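Local coordinates for protein transcriptional regulator, putative (Pseudomonas syringae pv. tomato, PDB 2R5F) that probably acts as a DNA-binding transcription regulator of the SorC family, the part described here being its putative sugar-binding domain, at residues G7-E13 against V25-E29; I43-A47 against L252-V256; Y50-L55 against N225-G229; M73-P79 against R110-L115; K83-V89 against L115-F120. Residue numbers count along the deposited sequence, not the author numbering.

Interaction 1. Residues G7-E13 against V25-E29; sequences GLHLELE and VIVVE. With SO4 (sulfate ion), chain C.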
# COMPACT_ATOMS: atom_id res chain seq x y z
N GLY A 7 -11.84 -15.73 -4.92
CA GLY A 7 -12.15 -16.69 -3.85
C GLY A 7 -11.83 -18.14 -4.12
O GLY A 7 -12.31 -19.03 -3.42
N LEU A 8 -10.98 -18.40 -5.12
CA LEU A 8 -10.64 -19.77 -5.48
C LEU A 8 -9.55 -20.41 -4.57
O LEU A 8 -9.24 -21.60 -4.75
CB LEU A 8 -10.23 -19.85 -6.96
CG LEU A 8 -11.25 -19.47 -8.04
CD1 LEU A 8 -10.61 -19.47 -9.41
CD2 LEU A 8 -12.47 -20.40 -8.05
N HIS A 9 -8.99 -19.66 -3.61
CA HIS A 9 -7.92 -20.19 -2.75
C HIS A 9 -8.09 -19.92 -1.26
O HIS A 9 -7.20 -19.38 -0.61
CB HIS A 9 -6.54 -19.74 -3.26
CG HIS A 9 -6.30 -20.13 -4.68
ND1 HIS A 9 -5.88 -21.39 -5.04
CD2 HIS A 9 -6.47 -19.45 -5.83
CE1 HIS A 9 -5.78 -21.46 -6.36
NE2 HIS A 9 -6.12 -20.29 -6.86
N LEU A 10 -9.23 -20.35 -0.72
CA LEU A 10 -9.65 -19.98 0.64
C LEU A 10 -8.83 -20.66 1.71
O LEU A 10 -8.58 -20.09 2.77
CB LEU A 10 -11.14 -20.26 0.85
CG LEU A 10 -12.19 -19.42 0.09
CD1 LEU A 10 -13.62 -19.86 0.48
CD2 LEU A 10 -12.01 -17.90 0.26
N GLU A 11 -8.41 -21.90 1.42
CA GLU A 11 -7.53 -22.63 2.31
C GLU A 11 -6.10 -22.03 2.36
O GLU A 11 -5.49 -21.93 3.43
CB GLU A 11 -7.50 -24.10 1.90
CG GLU A 11 -8.89 -24.76 1.89
CD GLU A 11 -8.85 -26.21 1.49
OE1 GLU A 11 -7.80 -26.67 0.94
OE2 GLU A 11 -9.86 -26.92 1.72
N LEU A 12 -5.58 -21.63 1.23
CA LEU A 12 -4.27 -20.96 1.19
C LEU A 12 -4.32 -19.64 1.99
O LEU A 12 -3.44 -19.36 2.81
CB LEU A 12 -3.84 -20.74 -0.27
CG LEU A 12 -2.52 -20.05 -0.63
CD1 LEU A 12 -1.38 -20.78 0.07
CD2 LEU A 12 -2.33 -20.09 -2.16
N GLU A 13 -5.36 -18.84 1.76
CA GLU A 13 -5.61 -17.63 2.55
C GLU A 13 -5.55 -17.90 4.06
O GLU A 13 -4.80 -17.23 4.80
CB GLU A 13 -6.97 -17.05 2.18
CG GLU A 13 -6.98 -16.42 0.78
CD GLU A 13 -8.35 -15.86 0.36
OE1 GLU A 13 -9.29 -15.84 1.18
OE2 GLU A 13 -8.48 -15.43 -0.82
N VAL A 25 -6.00 -12.31 4.33
CA VAL A 25 -5.25 -12.44 3.09
C VAL A 25 -6.30 -12.73 2.02
O VAL A 25 -7.22 -13.51 2.24
CB VAL A 25 -4.23 -13.61 3.19
CG1 VAL A 25 -3.69 -13.97 1.84
CG2 VAL A 25 -3.12 -13.32 4.24
N ILE A 26 -6.19 -12.04 0.89
CA ILE A 26 -7.06 -12.24 -0.26
C ILE A 26 -6.14 -12.72 -1.36
O ILE A 26 -5.17 -12.05 -1.64
CB ILE A 26 -7.74 -10.92 -0.67
CG1 ILE A 26 -8.59 -10.41 0.50
CG2 ILE A 26 -8.48 -11.08 -2.01
CD1 ILE A 26 -9.68 -9.42 0.18
N VAL A 27 -6.44 -13.88 -1.95
CA VAL A 27 -5.60 -14.42 -3.02
C VAL A 27 -6.32 -14.35 -4.36
O VAL A 27 -7.47 -14.82 -4.49
CB VAL A 27 -5.08 -15.87 -2.73
CG1 VAL A 27 -4.40 -16.47 -3.95
CG2 VAL A 27 -4.11 -15.89 -1.54
N VAL A 28 -5.63 -13.76 -5.34
CA VAL A 28 -6.14 -13.56 -6.69
C VAL A 28 -5.36 -14.42 -7.68
O VAL A 28 -4.20 -14.74 -7.44
CB VAL A 28 -6.15 -12.04 -7.09
CG1 VAL A 28 -6.76 -11.18 -5.96
CG2 VAL A 28 -4.72 -11.51 -7.43
N GLU A 29 -6.02 -14.83 -8.76
CA GLU A 29 -5.34 -15.46 -9.88
C GLU A 29 -5.09 -14.45 -11.00
O GLU A 29 -6.03 -13.81 -11.49
CB GLU A 29 -6.14 -16.65 -10.42
CG GLU A 29 -6.34 -17.79 -9.43
CD GLU A 29 -7.12 -18.96 -10.01
OE1 GLU A 29 -7.75 -18.79 -11.06
OE2 GLU A 29 -7.10 -20.05 -9.41
S SO4 C . -5.51 -23.72 -2.10
O1 SO4 C . -4.59 -24.43 -1.20
O2 SO4 C . -6.47 -24.65 -2.70
O3 SO4 C . -6.27 -22.74 -1.31
O4 SO4 C . -4.71 -23.13 -3.19
O HOH W 1 -8.84 -16.44 -6.53
O HOH W 2 -8.73 -16.92 -2.88

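Interaction 2. Residues I43-A47 against L252-V256; sequences IGSAA and LITDV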
# COMPACT_ATOMS: atom_id res chain seq x y z
N ILE A 43 -4.24 -7.85 -8.75
CA ILE A 43 -4.20 -7.27 -7.38
C ILE A 43 -4.92 -5.93 -7.33
O ILE A 43 -5.77 -5.70 -6.45
CB ILE A 43 -2.74 -7.16 -6.82
CG1 ILE A 43 -2.17 -8.56 -6.57
CG2 ILE A 43 -2.71 -6.34 -5.48
CD1 ILE A 43 -0.68 -8.59 -6.49
N GLY A 44 -4.59 -5.04 -8.27
CA GLY A 44 -5.28 -3.74 -8.35
C GLY A 44 -6.79 -3.90 -8.46
O GLY A 44 -7.54 -3.25 -7.74
N SER A 45 -7.24 -4.76 -9.35
CA SER A 45 -8.68 -5.02 -9.50
C SER A 45 -9.37 -5.51 -8.23
O SER A 45 -10.44 -5.04 -7.87
CB SER A 45 -8.94 -6.01 -10.64
OG SER A 45 -10.32 -6.31 -10.67
N ALA A 46 -8.75 -6.48 -7.54
CA ALA A 46 -9.27 -6.99 -6.28
C ALA A 46 -9.28 -5.86 -5.23
O ALA A 46 -10.23 -5.74 -4.45
CB ALA A 46 -8.44 -8.19 -5.80
N ALA A 47 -8.24 -5.03 -5.24
CA ALA A 47 -8.11 -3.86 -4.35
C ALA A 47 -9.23 -2.84 -4.54
O ALA A 47 -9.82 -2.35 -3.56
CB ALA A 47 -6.75 -3.17 -4.57
N LEU A 252 -3.50 -8.36 3.24
CA LEU A 252 -2.61 -8.49 2.09
C LEU A 252 -3.41 -9.02 0.96
O LEU A 252 -4.11 -10.01 1.12
CB LEU A 252 -1.45 -9.45 2.42
CG LEU A 252 -0.61 -9.92 1.24
CD1 LEU A 252 0.31 -8.82 0.66
CD2 LEU A 252 0.18 -11.18 1.71
N ILE A 253 -3.34 -8.34 -0.19
CA ILE A 253 -3.87 -8.85 -1.44
C ILE A 253 -2.70 -9.21 -2.36
O ILE A 253 -1.83 -8.38 -2.61
CB ILE A 253 -4.79 -7.85 -2.14
CG1 ILE A 253 -5.93 -7.42 -1.17
CG2 ILE A 253 -5.31 -8.47 -3.44
CD1 ILE A 253 -6.81 -6.25 -1.72
N THR A 254 -2.67 -10.47 -2.81
CA THR A 254 -1.53 -10.98 -3.54
C THR A 254 -1.97 -12.09 -4.47
O THR A 254 -3.10 -12.58 -4.39
CB THR A 254 -0.40 -11.49 -2.56
OG1 THR A 254 0.80 -11.68 -3.31
CG2 THR A 254 -0.77 -12.79 -1.84
N ASP A 255 -1.10 -12.51 -5.36
CA ASP A 255 -1.45 -13.58 -6.33
C ASP A 255 -1.17 -14.98 -5.77
O ASP A 255 -0.53 -15.11 -4.72
CB ASP A 255 -0.66 -13.36 -7.63
CG ASP A 255 0.84 -13.36 -7.39
OD1 ASP A 255 1.34 -12.40 -6.79
OD2 ASP A 255 1.51 -14.34 -7.77
N VAL A 256 -1.64 -16.01 -6.48
CA VAL A 256 -1.45 -17.41 -6.07
C VAL A 256 0.03 -17.82 -5.94
O VAL A 256 0.41 -18.47 -5.00
CB VAL A 256 -2.10 -18.46 -7.08
CG1 VAL A 256 -1.99 -19.87 -6.53
CG2 VAL A 256 -3.51 -18.17 -7.36

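Interaction 3. Residues Y50-L55 against N225-G229; sequences YLETSL and NRVLG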
# COMPACT_ATOMS: atom_id res chain seq x y z
N TYR A 50 -12.37 -4.39 -3.03
CA TYR A 50 -12.20 -4.33 -1.56
C TYR A 50 -12.60 -2.96 -0.99
O TYR A 50 -13.33 -2.87 0.01
CB TYR A 50 -10.74 -4.62 -1.19
CG TYR A 50 -10.46 -4.52 0.30
CD1 TYR A 50 -10.69 -5.61 1.15
CD2 TYR A 50 -10.00 -3.34 0.87
CE1 TYR A 50 -10.47 -5.52 2.52
CE2 TYR A 50 -9.77 -3.25 2.25
CZ TYR A 50 -10.01 -4.34 3.06
OH TYR A 50 -9.78 -4.24 4.43
N LEU A 51 -12.12 -1.91 -1.65
CA LEU A 51 -12.34 -0.54 -1.23
C LEU A 51 -13.79 -0.16 -1.51
O LEU A 51 -14.36 0.65 -0.78
CB LEU A 51 -11.39 0.37 -2.00
CG LEU A 51 -10.56 1.31 -1.15
CD1 LEU A 51 -9.36 0.59 -0.64
CD2 LEU A 51 -10.15 2.57 -1.95
N GLU A 52 -14.39 -0.74 -2.55
CA GLU A 52 -15.82 -0.59 -2.83
C GLU A 52 -16.73 -1.24 -1.79
O GLU A 52 -17.86 -0.83 -1.63
CB GLU A 52 -16.18 -1.22 -4.17
CG GLU A 52 -16.01 -0.33 -5.37
CD GLU A 52 -15.64 -1.12 -6.62
OE1 GLU A 52 -16.28 -2.17 -6.90
OE2 GLU A 52 -14.68 -0.69 -7.31
N THR A 53 -16.27 -2.29 -1.12
CA THR A 53 -17.13 -2.98 -0.19
C THR A 53 -16.71 -2.85 1.28
O THR A 53 -17.49 -3.13 2.18
CB THR A 53 -17.32 -4.47 -0.59
OG1 THR A 53 -16.15 -5.23 -0.31
CG2 THR A 53 -17.66 -4.59 -2.09
N SER A 54 -15.47 -2.42 1.50
CA SER A 54 -14.88 -2.39 2.85
C SER A 54 -14.48 -1.01 3.28
O SER A 54 -13.96 -0.84 4.37
CB SER A 54 -13.67 -3.33 2.94
OG SER A 54 -14.02 -4.65 2.56
N LEU A 55 -14.72 -0.01 2.44
CA LEU A 55 -14.45 1.38 2.83
C LEU A 55 -15.62 2.05 3.53
O LEU A 55 -16.79 1.89 3.13
CB LEU A 55 -13.99 2.22 1.62
CG LEU A 55 -13.47 3.66 1.80
CD1 LEU A 55 -12.22 3.73 2.74
CD2 LEU A 55 -13.19 4.26 0.43
N ASN A 225 -5.02 1.72 12.37
CA ASN A 225 -6.21 0.86 12.46
C ASN A 225 -6.19 -0.34 11.48
O ASN A 225 -6.52 -1.47 11.85
CB ASN A 225 -7.51 1.69 12.25
CG ASN A 225 -7.98 2.42 13.52
OD1 ASN A 225 -8.74 3.40 13.46
ND2 ASN A 225 -7.53 1.94 14.69
N ARG A 226 -5.78 -0.08 10.23
CA ARG A 226 -5.89 -1.06 9.15
C ARG A 226 -4.90 -0.71 8.03
O ARG A 226 -4.98 0.35 7.41
CB ARG A 226 -7.32 -1.06 8.63
CG ARG A 226 -7.68 -1.91 7.47
CD ARG A 226 -9.16 -2.23 7.65
NE ARG A 226 -9.94 -2.23 6.42
CZ ARG A 226 -10.77 -1.27 6.04
NH1 ARG A 226 -11.43 -1.37 4.89
NH2 ARG A 226 -10.96 -0.19 6.80
N VAL A 227 -3.92 -1.58 7.81
CA VAL A 227 -2.95 -1.37 6.74
C VAL A 227 -3.16 -2.43 5.67
O VAL A 227 -3.09 -3.65 5.94
CB VAL A 227 -1.49 -1.37 7.26
CG1 VAL A 227 -0.49 -1.19 6.12
CG2 VAL A 227 -1.31 -0.27 8.30
N LEU A 228 -3.47 -1.96 4.47
CA LEU A 228 -3.68 -2.81 3.30
C LEU A 228 -2.38 -2.87 2.54
O LEU A 228 -1.93 -1.83 2.04
CB LEU A 228 -4.81 -2.21 2.42
CG LEU A 228 -5.31 -2.84 1.11
CD1 LEU A 228 -5.65 -4.30 1.26
CD2 LEU A 228 -6.54 -2.11 0.58
N GLY A 229 -1.77 -4.05 2.45
CA GLY A 229 -0.67 -4.30 1.52
C GLY A 229 -1.07 -4.86 0.17
O GLY A 229 -1.81 -5.85 0.10

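Interaction 4. Residues M73-P79 against R110-L115; sequences MVSHMHP and RLATLL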
# COMPACT_ATOMS: atom_id res chain seq x y z
N MSE A 73 -4.83 -0.23 -8.97
CA MSE A 73 -6.09 -0.16 -8.21
C MSE A 73 -6.91 1.03 -8.67
O MSE A 73 -8.07 0.87 -9.03
CB MSE A 73 -5.86 -0.08 -6.72
CG MSE A 73 -7.12 0.13 -5.89
SE MSE A 73 -6.63 0.58 -4.06
CE MSE A 73 -6.34 2.50 -4.27
N VAL A 74 -6.30 2.22 -8.71
CA VAL A 74 -7.07 3.43 -9.02
C VAL A 74 -7.69 3.33 -10.42
O VAL A 74 -8.85 3.67 -10.60
CB VAL A 74 -6.26 4.73 -8.84
CG1 VAL A 74 -7.00 5.94 -9.47
CG2 VAL A 74 -5.99 4.96 -7.36
N SER A 75 -6.93 2.79 -11.38
CA SER A 75 -7.42 2.67 -12.75
C SER A 75 -8.55 1.65 -12.92
O SER A 75 -9.23 1.66 -13.95
CB SER A 75 -6.28 2.35 -13.71
OG SER A 75 -6.03 0.95 -13.71
N HIS A 76 -8.76 0.81 -11.91
CA HIS A 76 -9.87 -0.16 -11.87
C HIS A 76 -11.11 0.35 -11.15
O HIS A 76 -12.12 -0.35 -11.10
CB HIS A 76 -9.42 -1.48 -11.23
CG HIS A 76 -8.68 -2.38 -12.17
ND1 HIS A 76 -9.31 -3.15 -13.12
CD2 HIS A 76 -7.36 -2.62 -12.31
CE1 HIS A 76 -8.42 -3.83 -13.81
NE2 HIS A 76 -7.22 -3.52 -13.34
N MSE A 77 -11.05 1.55 -10.58
CA MSE A 77 -12.22 2.12 -9.90
C MSE A 77 -12.95 3.20 -10.71
O MSE A 77 -12.41 3.78 -11.66
CB MSE A 77 -11.92 2.54 -8.45
CG MSE A 77 -10.61 3.23 -8.16
SE MSE A 77 -10.07 3.17 -6.24
CE MSE A 77 -11.66 3.98 -5.42
N HIS A 78 -14.20 3.45 -10.32
CA HIS A 78 -15.10 4.29 -11.12
C HIS A 78 -15.64 5.51 -10.36
O HIS A 78 -15.68 5.50 -9.12
CB HIS A 78 -16.25 3.42 -11.66
CG HIS A 78 -15.82 2.35 -12.61
ND1 HIS A 78 -15.76 1.02 -12.27
CD2 HIS A 78 -15.39 2.43 -13.90
CE1 HIS A 78 -15.33 0.31 -13.30
NE2 HIS A 78 -15.10 1.14 -14.30
N PRO A 79 -16.06 6.57 -11.09
CA PRO A 79 -16.64 7.78 -10.48
C PRO A 79 -18.04 7.56 -9.91
O PRO A 79 -18.25 6.67 -9.08
CB PRO A 79 -16.71 8.78 -11.65
CG PRO A 79 -15.90 8.16 -12.76
CD PRO A 79 -16.00 6.70 -12.56
N ARG A 110 -6.24 12.03 -8.00
CA ARG A 110 -7.19 11.21 -8.74
C ARG A 110 -8.05 10.38 -7.80
O ARG A 110 -9.24 10.36 -7.96
CB ARG A 110 -6.49 10.28 -9.71
CG ARG A 110 -6.17 10.91 -11.02
CD ARG A 110 -5.33 9.99 -11.86
NE ARG A 110 -6.08 8.82 -12.31
CZ ARG A 110 -5.52 7.67 -12.71
NH1 ARG A 110 -4.20 7.53 -12.69
NH2 ARG A 110 -6.28 6.67 -13.12
N LEU A 111 -7.45 9.73 -6.80
CA LEU A 111 -8.16 8.92 -5.81
C LEU A 111 -9.11 9.72 -4.92
O LEU A 111 -10.22 9.27 -4.62
CB LEU A 111 -7.18 8.09 -4.96
CG LEU A 111 -7.88 7.17 -3.93
CD1 LEU A 111 -8.77 6.17 -4.65
CD2 LEU A 111 -6.93 6.48 -2.93
N ALA A 112 -8.69 10.91 -4.51
CA ALA A 112 -9.56 11.83 -3.79
C ALA A 112 -10.77 12.27 -4.64
O ALA A 112 -11.90 12.41 -4.15
CB ALA A 112 -8.77 13.00 -3.32
N THR A 113 -10.53 12.47 -5.93
CA THR A 113 -11.60 12.85 -6.84
C THR A 113 -12.63 11.73 -6.91
O THR A 113 -13.83 11.97 -6.70
CB THR A 113 -11.06 13.27 -8.21
OG1 THR A 113 -10.34 14.49 -8.05
CG2 THR A 113 -12.18 13.52 -9.23
N LEU A 114 -12.14 10.52 -7.14
CA LEU A 114 -12.97 9.32 -7.17
C LEU A 114 -13.84 9.16 -5.91
O LEU A 114 -15.06 8.92 -6.01
CB LEU A 114 -12.13 8.07 -7.41
CG LEU A 114 -11.66 7.90 -8.85
CD1 LEU A 114 -10.51 6.92 -8.88
CD2 LEU A 114 -12.78 7.41 -9.72
N LEU A 115 -13.23 9.33 -4.74
CA LEU A 115 -13.90 9.20 -3.45
C LEU A 115 -14.66 10.43 -3.00
O LEU A 115 -15.31 10.41 -1.95
CB LEU A 115 -12.89 8.75 -2.37
CG LEU A 115 -12.20 7.41 -2.75
CD1 LEU A 115 -11.14 6.99 -1.74
CD2 LEU A 115 -13.24 6.31 -2.93

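Interaction 5. Residues K83-V89 against L115-F120; sequences KQSAQEV and LNCPAF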
# COMPACT_ATOMS: atom_id res chain seq x y z
N LYS A 83 -21.30 10.77 -4.04
CA LYS A 83 -21.40 11.24 -2.66
C LYS A 83 -20.11 10.85 -1.93
O LYS A 83 -19.39 9.97 -2.40
CB LYS A 83 -22.65 10.66 -1.97
CG LYS A 83 -22.89 11.14 -0.53
CD LYS A 83 -24.21 10.63 0.08
CE LYS A 83 -25.44 11.33 -0.50
NZ LYS A 83 -25.37 12.83 -0.41
N GLN A 84 -19.81 11.51 -0.80
CA GLN A 84 -18.51 11.34 -0.12
C GLN A 84 -18.25 9.90 0.40
O GLN A 84 -19.05 9.34 1.16
CB GLN A 84 -18.34 12.39 0.98
CG GLN A 84 -16.90 12.57 1.46
CD GLN A 84 -16.71 13.81 2.32
OE1 GLN A 84 -17.66 14.53 2.61
NE2 GLN A 84 -15.47 14.08 2.72
N SER A 85 -17.16 9.30 -0.05
CA SER A 85 -16.84 7.91 0.30
C SER A 85 -15.69 7.78 1.29
O SER A 85 -15.34 6.67 1.69
CB SER A 85 -16.55 7.11 -0.97
OG SER A 85 -17.50 7.42 -1.98
N ALA A 86 -15.08 8.90 1.67
CA ALA A 86 -14.02 8.92 2.67
C ALA A 86 -13.85 10.32 3.19
O ALA A 86 -14.28 11.27 2.56
CB ALA A 86 -12.68 8.39 2.08
N GLN A 87 -13.20 10.45 4.35
CA GLN A 87 -12.82 11.77 4.90
C GLN A 87 -11.67 12.49 4.16
O GLN A 87 -11.76 13.69 3.94
CB GLN A 87 -12.48 11.66 6.40
CG GLN A 87 -13.64 11.24 7.28
CD GLN A 87 -14.81 12.18 7.12
OE1 GLN A 87 -14.82 13.26 7.70
NE2 GLN A 87 -15.78 11.79 6.31
N GLU A 88 -10.61 11.78 3.78
CA GLU A 88 -9.49 12.40 3.05
C GLU A 88 -8.57 11.32 2.46
O GLU A 88 -8.65 10.16 2.86
CB GLU A 88 -8.68 13.30 3.99
CG GLU A 88 -8.19 12.54 5.24
CD GLU A 88 -7.49 13.40 6.27
OE1 GLU A 88 -6.60 14.18 5.90
OE2 GLU A 88 -7.78 13.24 7.48
N VAL A 89 -7.72 11.71 1.51
CA VAL A 89 -6.69 10.87 0.95
C VAL A 89 -5.39 11.65 1.14
O VAL A 89 -5.27 12.79 0.68
CB VAL A 89 -6.94 10.59 -0.55
CG1 VAL A 89 -5.77 9.78 -1.17
CG2 VAL A 89 -8.28 9.85 -0.71
N LEU A 115 -13.23 9.33 -4.74
CA LEU A 115 -13.90 9.20 -3.45
C LEU A 115 -14.66 10.43 -3.00
O LEU A 115 -15.31 10.41 -1.95
CB LEU A 115 -12.89 8.75 -2.37
CG LEU A 115 -12.20 7.41 -2.75
CD1 LEU A 115 -11.14 6.99 -1.74
CD2 LEU A 115 -13.24 6.31 -2.93
N ASN A 116 -14.60 11.49 -3.81
CA ASN A 116 -15.26 12.77 -3.52
C ASN A 116 -14.82 13.45 -2.23
O ASN A 116 -15.63 14.01 -1.49
CB ASN A 116 -16.78 12.61 -3.50
CG ASN A 116 -17.33 12.27 -4.84
OD1 ASN A 116 -16.99 12.90 -5.83
ND2 ASN A 116 -18.21 11.28 -4.89
N CYS A 117 -13.54 13.38 -1.94
CA CYS A 117 -13.03 13.92 -0.69
C CYS A 117 -11.81 14.82 -0.94
O CYS A 117 -11.31 14.92 -2.07
CB CYS A 117 -12.72 12.78 0.27
SG CYS A 117 -11.41 11.72 -0.31
N PRO A 118 -11.35 15.54 0.10
CA PRO A 118 -10.10 16.30 0.01
C PRO A 118 -8.81 15.45 -0.12
O PRO A 118 -8.73 14.36 0.41
CB PRO A 118 -10.08 17.14 1.30
CG PRO A 118 -11.38 16.96 1.96
CD PRO A 118 -12.06 15.76 1.38
N ALA A 119 -7.81 15.97 -0.83
CA ALA A 119 -6.50 15.33 -0.97
C ALA A 119 -5.49 16.17 -0.22
O ALA A 119 -5.61 17.37 -0.18
CB ALA A 119 -6.11 15.23 -2.42
N PHE A 120 -4.50 15.52 0.38
CA PHE A 120 -3.38 16.22 1.03
C PHE A 120 -2.12 15.67 0.35
O PHE A 120 -1.81 14.47 0.45
CB PHE A 120 -3.38 16.01 2.56
CG PHE A 120 -4.58 16.62 3.26
CD1 PHE A 120 -4.58 17.95 3.66
CD2 PHE A 120 -5.74 15.88 3.46
CE1 PHE A 120 -5.69 18.53 4.29
CE2 PHE A 120 -6.86 16.45 4.09
CZ PHE A 120 -6.83 17.78 4.50

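Interaction 1. Residues G7-E13 against V25-E29
A helix start is tied to an edge of the sheet by two carboxylates working in opposite directions, with two ordered waters bridging the backbones of the segments. From the helix, Glu13 reaches over so that its OE2 accepts the backbone N of Val27 at 2.8 Å, a bond that a neighbouring strand would normally make; from the other segment, Glu29 OE2 accepts His9 NE2 at 2.7 Å. The other ring nitrogen, His9 ND1, donates to O4 of a sulfate ion at 2.8 Å, so both ring nitrogens act as donors, consistent with a doubly protonated imidazolium. Sulfate O3 also takes the Leu12 N at 2.9 Å, an anion settled at the helix N-terminus; it probably comes from the crystallisation liquor. Between the segments, Val27 O receives both waters: one accepts from Leu8 N, while the second accepts from His9 N and also donates to Glu13 OE2. Val27 is therefore engaged through both its N and its O, and its side chain packs against His9 (CB to Val27 CG1, 4.0 Å) and the aliphatic part of Glu13 (CG to Val27 CG2, 3.7 Å). His9 is the N-cap of helix 10-20. Val25 and Val27 point toward 7-13, whose His9 and Leu12 also touch helix 256-262; Ile26 and Val28 point away and pack on helix 36-54, and strand 251-255 pairs in parallel alongside.

Interaction 2. Residues I43-A47 against L252-V256
Along strand 251-255, the alternation of side chains decides what meets helix 36-54, as in a layered alpha/beta fold of the Rossmann type, the clan to which this sugar-binding domain is assigned. Leu252 lies on the far side of the strand and stays out of reach of 43-47. Ile253 points at the helix and makes most of the contact: its CG2 lies 3.9 Å from Ile43 CG2 and likewise 3.9 Å from Ala46 CB, while its CD1 extends along the helix to Ala47 CA at 3.8 Å. The small alanines let the helix come close, and the axes of the two short elements pass 8.2 Å apart, running roughly antiparallel at 145°. At Thr254 the side chain turns away, its hydroxyl hydrogen-bonded to Ala231 O, and it is the backbone that is covered, with Ile43 CD1 resting 3.9 Å from Thr254 CA. Ile43 CD1 also reaches Asp255 N at 4.1 Å. Asp255 ends the strand and is the N-cap of helix 256-262, where its carboxylate caps a backbone N and its OD1 bonds Thr258 OG1; Val256 begins that helix and lies beyond 43-47. The contact is wholly buried: strand 251-255 runs between parallel strands 24-28 and 226-230, whose Val28 and Leu230 touch the same helix face, and helix 68-75 packs beside Ala47 through Met73.

Interaction 3. Residues Y50-L55 against N225-G229
In this alpha/beta domain of Rossmann-like type, the last turns of helix 36-54 run nearly antiparallel to strand 226-230, at 157°. Their local axes are 12.8 Å apart; Tyr50 CA and Leu228 CA are 9.9 Å apart, Leu55 CA and Arg226 CA 10.9 Å, so long side chains must span the gap. Tyr50 and Leu228 meet on the apolar side: Tyr50 CD2 lies 3.7 Å from Leu228 CD2, and Leu51 CD1 approaches that same methyl at 4.1 Å. Val251 of the adjacent strand 251-255 and Ile26 of the next strand, 24-28, also touch the Tyr50 side chain. Nearer the start of the strand, Arg226 stretches toward the helix and reaches the Ser54 carbonyl near its end. Arg226 NH1 approaches Ser54 O at 2.6 Å, a weak hydrogen bond because of its bent geometry, and its NH2 makes a long, weak ion pair with Asp59. The firmest link is the nearly straight hydrogen bond from Arg226 NE to Tyr50 OH, 2.8 Å long.

Interaction 4. Residues M73-P79 against R110-L115
This is an apolar contact on the helical layer of the alpha/beta sandwich, between the end of helix 68-75 with the loop that leaves it and the last turns of helix 101-115. Leu111, Leu114 and Leu115 form the helix side, and Val74 and two selenomethionines form the other. Leu114, the most heavily covered residue, reaches between the segments: its CD1 touches Val74 CG1 at 3.7 Å and Met77 CG at 3.8 Å, while its CD2 lies 3.5 Å from His78 C, beneath the backbone entering Pro79. Met77, in the loop, sends its side chain inward, with SE 3.6 Å from Leu111 CD1 and CE 3.8 Å from Leu115 CD2, so one flexible chain bridges two leucines a turn apart. Met73 adds a more distant touch, CE to Leu111 CD2 at 4.2 Å. Beneath the pair, Leu111 and Leu115 rest on Ile63 and Ile61 of strand 60-63, and Met73 and Met77 also meet helix 36-54 at Ala47 and Leu51. Toward solvent, Arg110 lays its guanidinium over Val74, one face of the planar group covering the methyl, with NH2 3.8 Å from Val74 CG1.

Interaction 5. Residues K83-V89 against L115-F120
Val89, Leu115, Cys117 and Ala86 form the apolar centre of the contact, beside a short parallel pairing of strands 88-94 and 119-120, part of a right-handed beta-alpha-beta crossover in which helix 101-115 links the two strands. Val89 CG2 lies 3.7 Å from Cys117 SG and 4.2 Å from Leu115 CD1, and Ala86 CB approaches the same two atoms at 4.3 Å and 4.4 Å. Outward from here the backbones pair. Val89 N donates to Pro118 O at 3.0 Å and Phe120 N to Val89 O at 2.9 Å, so Val89 is bonded to the residues flanking Ala119, its partner in the parallel bridge. Glu88 and Phe120 mark one border; the Glu88 carboxylate bonds His60 and forms a salt bridge with Arg149, which also makes a cation-pi contact with the Phe120 ring. At the other border, helix 101-115 ends in a Schellman motif, with Asn116 at positive phi. Leu115 O, at this helix end, accepts Ser85 N at 2.9 Å. Gln84 bends its amide back onto its own segment, NE2 to Ala86 O at 3.1 Å. Outermost, the Asn116 side chain spans the segments, its ND2 donating to Lys83 O at 3.1 Å.

Overall arrangement
Interactions 1, 2 and 3 follow one another across neighbouring strands of the sheet: Ile26 N and Leu252 O, 2.9 Å apart, link the first two, and Ile253 N and Gly229 O, also 2.9 Å apart, the next. Helix 36-54 serves both interaction 2 and interaction 3, whose centres are 12 Å apart. Interaction 4 meets this helix through Ala47 CB and Met73 CG, 3.6 Å apart, and shares Leu115 with interaction 5. Leu55 CD2, 3.9 Å from Leu115 CD2, joins interaction 3 to both. Interactions 1 and 5 are the furthest apart, their centres 30 Å from each other. The sulfate lies at interaction 1, and none of the contacts can be tied to a sugar site.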